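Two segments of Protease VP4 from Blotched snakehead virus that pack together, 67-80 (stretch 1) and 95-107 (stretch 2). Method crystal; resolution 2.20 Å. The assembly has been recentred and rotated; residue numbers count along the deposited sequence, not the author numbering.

Stretch 1 (67-80) YALTGDDHKVWGAT
Stretch 2, residues 95-107: KFNVKTRTDLTIL

The most unusual feature of this contact is the carboxylate of Asp-72, which holds the turn of one stretch to the bare backbone of the other: Thr-100 N donates to Asp-72 OD1 at 3.1 Å and Arg-101 N to Asp-72 OD2 at 2.7 Å. The p rotamer (chi1 48°, chi2 -8°) brings the carboxylate there, and Thr-70 OG1 donates to Asp-72 OD1 at 2.7 Å. Thr-70, also p, accepts His-74 N on OG1 at 2.9 Å, bracing a type I turn from Thr-70 to Asp-73 that links strands 67-69 and 75-77.

Asp-103 (chi1 m) supplies a second carboxylate. Its OD1 accepts Lys-75 N at 2.9 Å with a nearly linear angle of 172°, and His-74 ND1 at 3.3 Å; OD1 lies near the plane of the imidazole, at its edge.

Beyond this point strands 75-77 and 104-107 run parallel, their axes 23° apart. Val-76 pairs with Leu-104 (CA to CA 4.7 Å) and Trp-77 with Thr-105 (CA to CA 4.5 Å). The ladder alternates: Leu-104 N to Lys-75 O, 2.6 Å; Trp-77 N to Leu-104 O, 2.9 Å, bent to 134°; Ile-106 N to Trp-77 O, 3.0 Å. Val-76 (t) and Leu-104 (m) share one sheet face, Trp-77 and Thr-105 (both m) the other. Ile-106 (p, t) packs CG2 against Val-76 CG1 at 3.8 Å and CD1 against Ala-79 CB at 4.0 Å. Gly-78, at phi/psi 104/-3 in the type II turn from Val-76 to Ala-79, adopts angles that call for glycine.

At the other end, Phe-96 N donates to Leu-69 O at 2.7 Å and Gly-71 N to Val-98 O at 2.6 Å. A CB on Gly-71 would fall 2.3 Å from Asn-97 O, a clash. Phe-96 (chi1 -88°, chi2 55°) places CE1 3.2 Å from Ala-68 CB, a tight apolar contact.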

# COMPACT_ATOMS: atom_id res chain seq x y z
N TYR A 67 -1.01 8.78 13.20
CA TYR A 67 -1.59 7.40 13.05
C TYR A 67 -3.10 7.57 12.74
O TYR A 67 -3.73 8.67 13.08
CB TYR A 67 -1.38 6.49 14.30
CG TYR A 67 -2.10 6.98 15.52
CD1 TYR A 67 -3.49 6.84 15.65
CD2 TYR A 67 -1.46 7.67 16.45
CE1 TYR A 67 -4.19 7.35 16.73
CE2 TYR A 67 -2.15 8.17 17.60
CZ TYR A 67 -3.51 8.01 17.72
OH TYR A 67 -4.20 8.47 18.81
N ALA A 68 -3.68 6.57 12.08
CA ALA A 68 -5.12 6.49 11.94
C ALA A 68 -5.59 5.34 12.80
O ALA A 68 -4.78 4.37 13.08
CB ALA A 68 -5.56 6.26 10.46
N LEU A 69 -6.85 5.40 13.24
CA LEU A 69 -7.44 4.29 13.92
C LEU A 69 -8.06 3.32 12.89
O LEU A 69 -8.53 3.72 11.80
CB LEU A 69 -8.32 4.67 15.19
CG LEU A 69 -7.78 5.50 16.38
CD1 LEU A 69 -8.82 5.96 17.44
CD2 LEU A 69 -6.58 4.83 17.18
N THR A 70 -7.86 2.03 13.16
CA THR A 70 -8.54 0.94 12.47
C THR A 70 -9.94 0.77 13.05
O THR A 70 -10.37 1.51 13.89
CB THR A 70 -7.79 -0.38 12.62
OG1 THR A 70 -7.98 -0.78 13.98
CG2 THR A 70 -6.29 -0.20 12.38
N GLY A 71 -10.72 -0.07 12.44
CA GLY A 71 -12.16 -0.16 12.82
C GLY A 71 -12.38 -0.87 14.16
O GLY A 71 -13.47 -0.78 14.71
N ASP A 72 -11.36 -1.58 14.68
CA ASP A 72 -11.33 -2.04 16.05
C ASP A 72 -10.30 -1.24 16.89
O ASP A 72 -9.77 -1.80 17.83
CB ASP A 72 -10.97 -3.57 16.10
CG ASP A 72 -9.74 -3.97 15.25
OD1 ASP A 72 -9.18 -3.16 14.47
OD2 ASP A 72 -9.31 -5.14 15.32
N ASP A 73 -9.94 0.01 16.56
CA ASP A 73 -9.25 0.88 17.48
C ASP A 73 -7.77 0.65 17.67
O ASP A 73 -7.21 1.05 18.70
CB ASP A 73 -9.88 0.91 18.87
CG ASP A 73 -11.10 1.85 18.94
OD1 ASP A 73 -11.00 2.95 18.38
OD2 ASP A 73 -12.16 1.49 19.54
N HIS A 74 -7.16 -0.03 16.71
CA HIS A 74 -5.72 -0.18 16.61
C HIS A 74 -5.10 0.99 15.92
O HIS A 74 -5.80 1.77 15.28
CB HIS A 74 -5.43 -1.49 15.91
CG HIS A 74 -5.63 -2.61 16.82
ND1 HIS A 74 -4.72 -2.96 17.78
CD2 HIS A 74 -6.72 -3.39 17.04
CE1 HIS A 74 -5.21 -3.93 18.52
NE2 HIS A 74 -6.43 -4.21 18.09
N LYS A 75 -3.79 1.08 16.02
CA LYS A 75 -3.06 2.14 15.24
C LYS A 75 -2.33 1.68 14.00
O LYS A 75 -1.72 0.57 13.92
CB LYS A 75 -2.07 2.90 16.18
CG LYS A 75 -2.84 3.26 17.44
CD LYS A 75 -1.97 3.43 18.61
CE LYS A 75 -2.76 3.61 19.91
NZ LYS A 75 -2.96 5.04 20.21
N VAL A 76 -2.43 2.56 13.00
CA VAL A 76 -1.65 2.37 11.84
C VAL A 76 -0.76 3.55 11.90
O VAL A 76 -1.19 4.61 11.43
CB VAL A 76 -2.42 2.45 10.49
CG1 VAL A 76 -1.43 2.06 9.26
CG2 VAL A 76 -3.74 1.61 10.53
N TRP A 77 0.45 3.38 12.44
CA TRP A 77 1.51 4.40 12.36
C TRP A 77 1.92 4.83 10.89
O TRP A 77 2.28 3.99 10.09
CB TRP A 77 2.77 3.86 13.06
CG TRP A 77 2.46 3.32 14.39
CD1 TRP A 77 2.48 1.98 14.82
CD2 TRP A 77 2.18 4.10 15.51
NE1 TRP A 77 2.21 1.91 16.20
CE2 TRP A 77 2.00 3.20 16.64
CE3 TRP A 77 2.06 5.47 15.71
CZ2 TRP A 77 1.66 3.65 17.89
CZ3 TRP A 77 1.73 5.93 17.02
CH2 TRP A 77 1.55 5.02 18.08
N GLY A 78 1.90 6.15 10.61
CA GLY A 78 2.29 6.68 9.30
C GLY A 78 1.17 7.10 8.42
O GLY A 78 1.37 7.62 7.31
N ALA A 79 -0.04 6.88 8.91
CA ALA A 79 -1.27 7.10 8.12
C ALA A 79 -2.06 8.19 8.79
O ALA A 79 -1.83 8.43 9.93
CB ALA A 79 -2.06 5.75 7.98
N THR A 80 -2.92 8.91 8.07
CA THR A 80 -3.71 10.07 8.56
C THR A 80 -5.26 9.85 8.47
O THR A 80 -5.73 9.20 7.58
CB THR A 80 -3.25 11.44 7.75
N LYS A 95 -12.18 6.84 11.75
CA LYS A 95 -11.55 5.54 11.79
C LYS A 95 -11.63 4.80 10.41
O LYS A 95 -12.49 5.05 9.56
CB LYS A 95 -12.22 4.68 12.86
N PHE A 96 -10.71 3.86 10.21
CA PHE A 96 -10.77 3.03 9.04
C PHE A 96 -11.92 2.06 9.23
O PHE A 96 -12.28 1.80 10.40
CB PHE A 96 -9.45 2.35 8.98
CG PHE A 96 -8.36 3.14 8.21
CD1 PHE A 96 -8.02 4.43 8.51
CD2 PHE A 96 -7.68 2.53 7.20
CE1 PHE A 96 -6.99 5.11 7.83
CE2 PHE A 96 -6.65 3.18 6.51
CZ PHE A 96 -6.30 4.45 6.83
N ASN A 97 -12.50 1.56 8.12
CA ASN A 97 -13.43 0.43 8.14
C ASN A 97 -12.87 -1.00 8.67
O ASN A 97 -13.41 -1.63 9.62
CB ASN A 97 -14.12 0.25 6.80
CG ASN A 97 -15.35 -0.66 6.92
OD1 ASN A 97 -15.25 -1.91 7.02
ND2 ASN A 97 -16.48 -0.04 7.07
N VAL A 98 -11.73 -1.35 8.09
CA VAL A 98 -10.90 -2.47 8.41
C VAL A 98 -10.57 -2.72 9.92
O VAL A 98 -10.14 -1.86 10.67
CB VAL A 98 -9.58 -2.38 7.53
CG1 VAL A 98 -8.72 -1.31 8.02
CG2 VAL A 98 -8.90 -3.80 7.38
N LYS A 99 -10.63 -3.99 10.28
CA LYS A 99 -10.47 -4.37 11.64
C LYS A 99 -9.24 -5.30 11.48
O LYS A 99 -9.20 -6.18 10.66
CB LYS A 99 -11.76 -5.12 12.13
CG LYS A 99 -12.81 -4.20 12.81
CD LYS A 99 -14.11 -5.02 12.95
CE LYS A 99 -15.47 -4.21 13.26
NZ LYS A 99 -16.14 -3.49 12.12
N THR A 100 -8.20 -5.01 12.20
CA THR A 100 -6.94 -5.68 12.01
C THR A 100 -6.52 -6.53 13.21
O THR A 100 -5.64 -7.29 12.99
CB THR A 100 -5.88 -4.72 11.75
OG1 THR A 100 -5.82 -3.83 12.85
CG2 THR A 100 -6.15 -3.96 10.26
N ARG A 101 -7.12 -6.39 14.43
CA ARG A 101 -6.57 -6.98 15.70
C ARG A 101 -5.00 -6.75 15.97
O ARG A 101 -4.36 -7.37 16.82
CB ARG A 101 -7.00 -8.47 15.91
CG ARG A 101 -7.41 -9.28 14.65
CD ARG A 101 -7.78 -10.78 14.88
NE ARG A 101 -7.32 -11.49 13.66
CZ ARG A 101 -6.03 -11.57 13.30
NH1 ARG A 101 -5.12 -11.00 14.11
NH2 ARG A 101 -5.65 -12.12 12.16
N THR A 102 -4.41 -5.73 15.34
CA THR A 102 -3.02 -5.42 15.59
C THR A 102 -2.75 -3.96 15.14
O THR A 102 -3.40 -3.41 14.24
CB THR A 102 -2.09 -6.45 14.85
OG1 THR A 102 -0.72 -6.06 15.04
CG2 THR A 102 -2.41 -6.49 13.22
N ASP A 103 -1.76 -3.35 15.77
CA ASP A 103 -1.20 -2.12 15.18
C ASP A 103 -0.43 -2.41 13.92
O ASP A 103 0.09 -3.49 13.73
CB ASP A 103 -0.26 -1.40 16.20
CG ASP A 103 -1.02 -0.95 17.48
OD1 ASP A 103 -2.22 -0.89 17.51
OD2 ASP A 103 -0.39 -0.66 18.51
N LEU A 104 -0.25 -1.44 13.07
CA LEU A 104 0.57 -1.73 11.89
C LEU A 104 1.32 -0.44 11.71
O LEU A 104 0.93 0.57 12.32
CB LEU A 104 -0.27 -2.00 10.62
CG LEU A 104 -1.11 -3.33 10.43
CD1 LEU A 104 -2.62 -3.05 10.59
CD2 LEU A 104 -0.86 -3.95 8.98
N THR A 105 2.42 -0.51 10.96
CA THR A 105 3.16 0.62 10.57
C THR A 105 3.30 0.55 9.09
O THR A 105 3.49 -0.57 8.55
CB THR A 105 4.58 0.43 11.19
OG1 THR A 105 4.42 0.34 12.59
CG2 THR A 105 5.37 1.67 11.02
N ILE A 106 3.22 1.67 8.36
CA ILE A 106 3.46 1.64 6.90
C ILE A 106 4.74 2.47 6.62
O ILE A 106 5.11 3.38 7.37
CB ILE A 106 2.22 2.19 6.12
CG1 ILE A 106 1.95 3.61 6.59
CG2 ILE A 106 1.01 1.34 6.45
CD1 ILE A 106 1.02 4.52 5.79
N LEU A 107 5.47 2.07 5.61
CA LEU A 107 6.81 2.59 5.32
C LEU A 107 7.00 2.76 3.82
O LEU A 107 6.64 1.83 3.03
CB LEU A 107 7.95 1.65 5.83
CG LEU A 107 7.87 1.31 7.36
CD1 LEU A 107 8.65 0.01 7.68
CD2 LEU A 107 8.35 2.43 8.15